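Local coordinates for protein enoyl-CoA hydratase carB homologue (Streptomyces cattleya, PDB 5O34) that probably acts as a crotonase-family lyase in the biosynthesis of the carbapenem antibiotic thienamycin, at residues L131-A144 and G152-R164. Sequence-based numbering, arbitrary orientation.
Sequences LYTTVAAISKPVIA and GVGLQISLCCDYR
Strands 142-144 and 163-164 pair in parallel, Ile-143 beside Tyr-163 and Ala-144 beside Arg-164, while helices 131-137 and 152-158, which lead into them, run 26° apart with axes approaching to 10.4 Å. Both pairs belong to the crotonase fold, where these neighbouring strands of the central sheet each follow a helix, and they illustrate how one buried carboxylate can tie a strand pair to a helix end. Ala-144 N donates to Tyr-163 O at 2.8 Å; two residues earlier, Val-142 O accepts from Asp-162 N and, weakly, from Tyr-163 N. Asp-162 returns the bond through its side chain: CG lies anti to its carbonyl carbon (chi1 -49°), and OD2 takes the N-H of Val-142 at 2.9 Å, nearly straight at 166°, on the anti side of the carboxylate. That oxygen also forms a salt bridge with Arg-252, whose guanidinium binds the carbonyls of Val-135 and Ile-138 around the C-terminal end of helix 131-137. On the sheet face that carries Ala-144, Cys-161 SG touches both Val-142 CG1 and Ala-144 CB, and Val-135 CG1 packs on Cys-160 CB at 3.6 Å. Earlier in helix 131-137, Ile-157 CG1 meets the edge of the Tyr-132 ring in its plane, 3.8 Å from CE1, and its side chain crosses that of Leu-131 at about a right angle. Cys-160 SG makes an oblique sulfur-aromatic contact with the same ring, 4.7 Å from its centroid, and touches Tyr-132 CB.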
loop_
_atom_site.group_PDB
_atom_site.type_symbol
_atom_site.label_atom_id
_atom_site.label_comp_id
_atom_site.label_asym_id
_atom_site.label_seq_id
_atom_site.Cartn_x
_atom_site.Cartn_y
_atom_site.Cartn_z
ATOM N N LEU A 131 -13.138 -17.532 9.344
ATOM C CA LEU A 131 -13.828 -17.134 8.119
ATOM C C LEU A 131 -12.910 -16.282 7.235
ATOM O O LEU A 131 -12.728 -16.626 6.066
ATOM C CB LEU A 131 -15.172 -16.421 8.402
ATOM C CG LEU A 131 -15.910 -15.804 7.185
ATOM C CD1 LEU A 131 -16.232 -16.840 6.128
ATOM C CD2 LEU A 131 -17.166 -15.083 7.614
ATOM N N TYR A 132 -12.292 -15.212 7.796
ATOM C CA TYR A 132 -11.397 -14.344 7.015
ATOM C C TYR A 132 -10.187 -15.099 6.469
ATOM O O TYR A 132 -9.824 -14.897 5.306
ATOM C CB TYR A 132 -10.954 -13.101 7.804
ATOM C CG TYR A 132 -12.072 -12.219 8.321
ATOM C CD1 TYR A 132 -13.319 -12.185 7.690
ATOM C CD2 TYR A 132 -11.862 -11.356 9.389
ATOM C CE1 TYR A 132 -14.342 -11.353 8.147
ATOM C CE2 TYR A 132 -12.868 -10.497 9.833
ATOM C CZ TYR A 132 -14.111 -10.517 9.222
ATOM O OH TYR A 132 -15.120 -9.726 9.700
ATOM N N THR A 133 -9.595 -16.002 7.284
ATOM C CA THR A 133 -8.436 -16.791 6.856
ATOM C C THR A 133 -8.783 -17.785 5.762
ATOM O O THR A 133 -7.977 -17.929 4.842
ATOM C CB THR A 133 -7.683 -17.463 8.024
ATOM O OG1 THR A 133 -8.583 -18.221 8.837
ATOM C CG2 THR A 133 -6.901 -16.460 8.878
ATOM N N THR A 134 -9.973 -18.442 5.817
ATOM C CA THR A 134 -10.351 -19.437 4.796
ATOM C C THR A 134 -10.665 -18.739 3.447
ATOM O O THR A 134 -10.079 -19.124 2.432
ATOM C CB THR A 134 -11.443 -20.427 5.296
ATOM O OG1 THR A 134 -11.544 -21.521 4.387
ATOM C CG2 THR A 134 -12.815 -19.798 5.425
ATOM N N VAL A 135 -11.511 -17.681 3.447
ATOM C CA VAL A 135 -11.867 -16.916 2.239
ATOM C C VAL A 135 -10.594 -16.464 1.487
ATOM O O VAL A 135 -10.544 -16.562 0.262
ATOM C CB VAL A 135 -12.821 -15.727 2.556
ATOM C CG1 VAL A 135 -13.064 -14.849 1.325
ATOM C CG2 VAL A 135 -14.151 -16.228 3.113
ATOM N N ALA A 136 -9.561 -16.025 2.234
ATOM C CA ALA A 136 -8.276 -15.570 1.702
ATOM C C ALA A 136 -7.274 -16.704 1.419
ATOM O O ALA A 136 -6.402 -16.529 0.562
ATOM C CB ALA A 136 -7.657 -14.555 2.651
ATOM N N ALA A 137 -7.386 -17.858 2.119
ATOM C CA ALA A 137 -6.429 -18.966 1.921
ATOM C C ALA A 137 -6.839 -20.036 0.887
ATOM O O ALA A 137 -5.960 -20.782 0.454
ATOM C CB ALA A 137 -6.079 -19.629 3.244
ATOM N N ILE A 138 -8.126 -20.113 0.474
ATOM C CA ILE A 138 -8.558 -21.114 -0.529
ATOM C C ILE A 138 -7.873 -20.864 -1.887
ATOM O O ILE A 138 -7.469 -19.734 -2.167
ATOM C CB ILE A 138 -10.107 -21.303 -0.662
ATOM C CG1 ILE A 138 -10.841 -20.026 -1.157
ATOM C CG2 ILE A 138 -10.733 -21.840 0.639
ATOM C CD1 ILE A 138 -12.041 -20.349 -2.099
ATOM N N SER A 139 -7.691 -21.921 -2.695
ATOM C CA SER A 139 -7.009 -21.819 -3.986
ATOM C C SER A 139 -7.866 -21.194 -5.115
ATOM O O SER A 139 -7.316 -20.798 -6.143
ATOM C CB SER A 139 -6.454 -23.179 -4.406
ATOM O OG SER A 139 -7.465 -24.008 -4.959
ATOM N N LYS A 140 -9.195 -21.108 -4.914
ATOM C CA LYS A 140 -10.138 -20.566 -5.899
ATOM C C LYS A 140 -10.341 -19.048 -5.748
ATOM O O LYS A 140 -10.572 -18.587 -4.623
ATOM C CB LYS A 140 -11.523 -21.264 -5.783
ATOM C CG LYS A 140 -11.510 -22.781 -5.540
ATOM C CD LYS A 140 -11.092 -23.566 -6.780
ATOM C CE LYS A 140 -10.817 -25.010 -6.463
ATOM N NZ LYS A 140 -12.020 -25.839 -6.684
ATOM N N PRO A 141 -10.370 -18.267 -6.860
ATOM C CA PRO A 141 -10.659 -16.830 -6.736
ATOM C C PRO A 141 -12.104 -16.608 -6.318
ATOM O O PRO A 141 -12.987 -17.386 -6.678
ATOM C CB PRO A 141 -10.418 -16.282 -8.150
ATOM C CG PRO A 141 -9.668 -17.326 -8.848
ATOM C CD PRO A 141 -10.129 -18.627 -8.268
ATOM N N VAL A 142 -12.331 -15.558 -5.531
ATOM C CA VAL A 142 -13.647 -15.206 -5.008
ATOM C C VAL A 142 -13.983 -13.785 -5.447
ATOM O O VAL A 142 -13.185 -12.872 -5.240
ATOM C CB VAL A 142 -13.719 -15.370 -3.459
ATOM C CG1 VAL A 142 -15.146 -15.206 -2.950
ATOM C CG2 VAL A 142 -13.141 -16.713 -3.012
ATOM N N ILE A 143 -15.173 -13.601 -6.040
ATOM C CA ILE A 143 -15.670 -12.300 -6.484
ATOM C C ILE A 143 -16.780 -11.867 -5.552
ATOM O O ILE A 143 -17.727 -12.610 -5.377
ATOM C CB ILE A 143 -16.170 -12.326 -7.958
ATOM C CG1 ILE A 143 -15.052 -12.719 -8.935
ATOM C CG2 ILE A 143 -16.827 -10.987 -8.360
ATOM C CD1 ILE A 143 -15.570 -13.169 -10.295
ATOM N N ALA A 144 -16.685 -10.671 -4.969
ATOM C CA ALA A 144 -17.750 -10.125 -4.136
ATOM C C ALA A 144 -18.559 -9.147 -5.009
ATOM O O ALA A 144 -17.972 -8.310 -5.693
ATOM C CB ALA A 144 -17.172 -9.416 -2.925
ATOM N N GLY A 152 -19.014 -2.773 8.428
ATOM C CA GLY A 152 -18.244 -3.567 9.385
ATOM C C GLY A 152 -17.788 -4.927 8.900
ATOM O O GLY A 152 -16.964 -5.018 7.976
ATOM N N VAL A 153 -18.363 -5.995 9.502
ATOM C CA VAL A 153 -18.077 -7.404 9.194
ATOM C C VAL A 153 -18.408 -7.728 7.733
ATOM O O VAL A 153 -17.665 -8.481 7.092
ATOM C CB VAL A 153 -18.746 -8.377 10.218
ATOM C CG1 VAL A 153 -18.577 -9.843 9.814
ATOM C CG2 VAL A 153 -18.184 -8.154 11.626
ATOM N N GLY A 154 -19.478 -7.116 7.214
ATOM C CA GLY A 154 -19.904 -7.264 5.825
ATOM C C GLY A 154 -18.823 -6.797 4.872
ATOM O O GLY A 154 -18.416 -7.540 3.971
ATOM N N LEU A 155 -18.311 -5.577 5.110
ATOM C CA LEU A 155 -17.201 -5.003 4.344
ATOM C C LEU A 155 -15.920 -5.848 4.522
ATOM O O LEU A 155 -15.229 -6.112 3.537
ATOM C CB LEU A 155 -16.962 -3.526 4.747
ATOM C CG LEU A 155 -15.829 -2.742 4.051
ATOM C CD1 LEU A 155 -15.868 -2.882 2.525
ATOM C CD2 LEU A 155 -15.869 -1.285 4.462
ATOM N N GLN A 156 -15.645 -6.314 5.757
ATOM C CA GLN A 156 -14.473 -7.150 6.074
ATOM C C GLN A 156 -14.418 -8.459 5.270
ATOM O O GLN A 156 -13.346 -8.833 4.789
ATOM C CB GLN A 156 -14.374 -7.404 7.583
ATOM C CG GLN A 156 -13.814 -6.198 8.351
ATOM C CD GLN A 156 -14.108 -6.173 9.828
ATOM O OE1 GLN A 156 -14.326 -5.102 10.410
ATOM N NE2 GLN A 156 -14.082 -7.330 10.483
ATOM N N ILE A 157 -15.575 -9.116 5.060
ATOM C CA ILE A 157 -15.676 -10.344 4.246
ATOM C C ILE A 157 -15.289 -10.022 2.799
ATOM O O ILE A 157 -14.485 -10.749 2.209
ATOM C CB ILE A 157 -17.091 -11.000 4.357
ATOM C CG1 ILE A 157 -17.351 -11.492 5.807
ATOM C CG2 ILE A 157 -17.262 -12.168 3.349
ATOM C CD1 ILE A 157 -18.839 -11.681 6.204
ATOM N N SER A 158 -15.822 -8.911 2.250
ATOM C CA SER A 158 -15.532 -8.474 0.877
ATOM C C SER A 158 -14.036 -8.185 0.688
ATOM O O SER A 158 -13.466 -8.560 -0.343
ATOM C CB SER A 158 -16.401 -7.280 0.483
ATOM O OG SER A 158 -15.854 -6.027 0.866
ATOM N N LEU A 159 -13.386 -7.605 1.724
ATOM C CA LEU A 159 -11.941 -7.305 1.710
ATOM C C LEU A 159 -11.026 -8.569 1.725
ATOM O O LEU A 159 -9.807 -8.439 1.592
ATOM C CB LEU A 159 -11.559 -6.328 2.834
ATOM C CG LEU A 159 -12.218 -4.939 2.802
ATOM C CD1 LEU A 159 -12.006 -4.211 4.102
ATOM C CD2 LEU A 159 -11.742 -4.093 1.622
ATOM N N CYS A 160 -11.613 -9.777 1.812
ATOM C CA CYS A 160 -10.877 -11.048 1.759
ATOM C C CYS A 160 -10.929 -11.644 0.345
ATOM O O CYS A 160 -10.126 -12.533 0.014
ATOM C CB CYS A 160 -11.414 -12.037 2.787
ATOM S SG CYS A 160 -11.265 -11.492 4.499
ATOM N N CYS A 161 -11.881 -11.143 -0.481
ATOM C CA CYS A 161 -12.109 -11.559 -1.872
ATOM C C CYS A 161 -11.117 -10.887 -2.830
ATOM O O CYS A 161 -10.627 -9.791 -2.553
ATOM C CB CYS A 161 -13.558 -11.301 -2.291
ATOM S SG CYS A 161 -14.795 -12.031 -1.182
ATOM N N ASP A 162 -10.835 -11.547 -3.963
ATOM C CA ASP A 162 -9.898 -11.084 -4.987
ATOM C C ASP A 162 -10.429 -9.979 -5.889
ATOM O O ASP A 162 -9.630 -9.356 -6.583
ATOM C CB ASP A 162 -9.452 -12.258 -5.862
ATOM C CG ASP A 162 -8.996 -13.443 -5.056
ATOM O OD1 ASP A 162 -7.797 -13.488 -4.698
ATOM O OD2 ASP A 162 -9.855 -14.274 -4.697
ATOM N N TYR A 163 -11.759 -9.771 -5.941
ATOM C CA TYR A 163 -12.364 -8.772 -6.819
ATOM C C TYR A 163 -13.687 -8.323 -6.244
ATOM O O TYR A 163 -14.586 -9.133 -6.043
ATOM C CB TYR A 163 -12.551 -9.341 -8.243
ATOM C CG TYR A 163 -12.550 -8.320 -9.369
ATOM C CD1 TYR A 163 -11.442 -8.169 -10.202
ATOM C CD2 TYR A 163 -13.690 -7.571 -9.661
ATOM C CE1 TYR A 163 -11.456 -7.271 -11.274
ATOM C CE2 TYR A 163 -13.711 -6.666 -10.723
ATOM C CZ TYR A 163 -12.595 -6.524 -11.531
ATOM O OH TYR A 163 -12.628 -5.638 -12.581
ATOM N N ARG A 164 -13.794 -7.030 -5.948
ATOM C CA ARG A 164 -15.019 -6.450 -5.423
ATOM C C ARG A 164 -15.679 -5.624 -6.517
ATOM O O ARG A 164 -15.104 -4.655 -7.019
ATOM C CB ARG A 164 -14.746 -5.629 -4.156
ATOM C CG ARG A 164 -14.238 -6.488 -3.002
ATOM C CD ARG A 164 -13.767 -5.664 -1.820
ATOM N NE ARG A 164 -12.549 -4.901 -2.099
ATOM C CZ ARG A 164 -11.315 -5.387 -2.038
ATOM N NH1 ARG A 164 -11.109 -6.664 -1.733
ATOM N NH2 ARG A 164 -10.276 -4.604 -2.289
#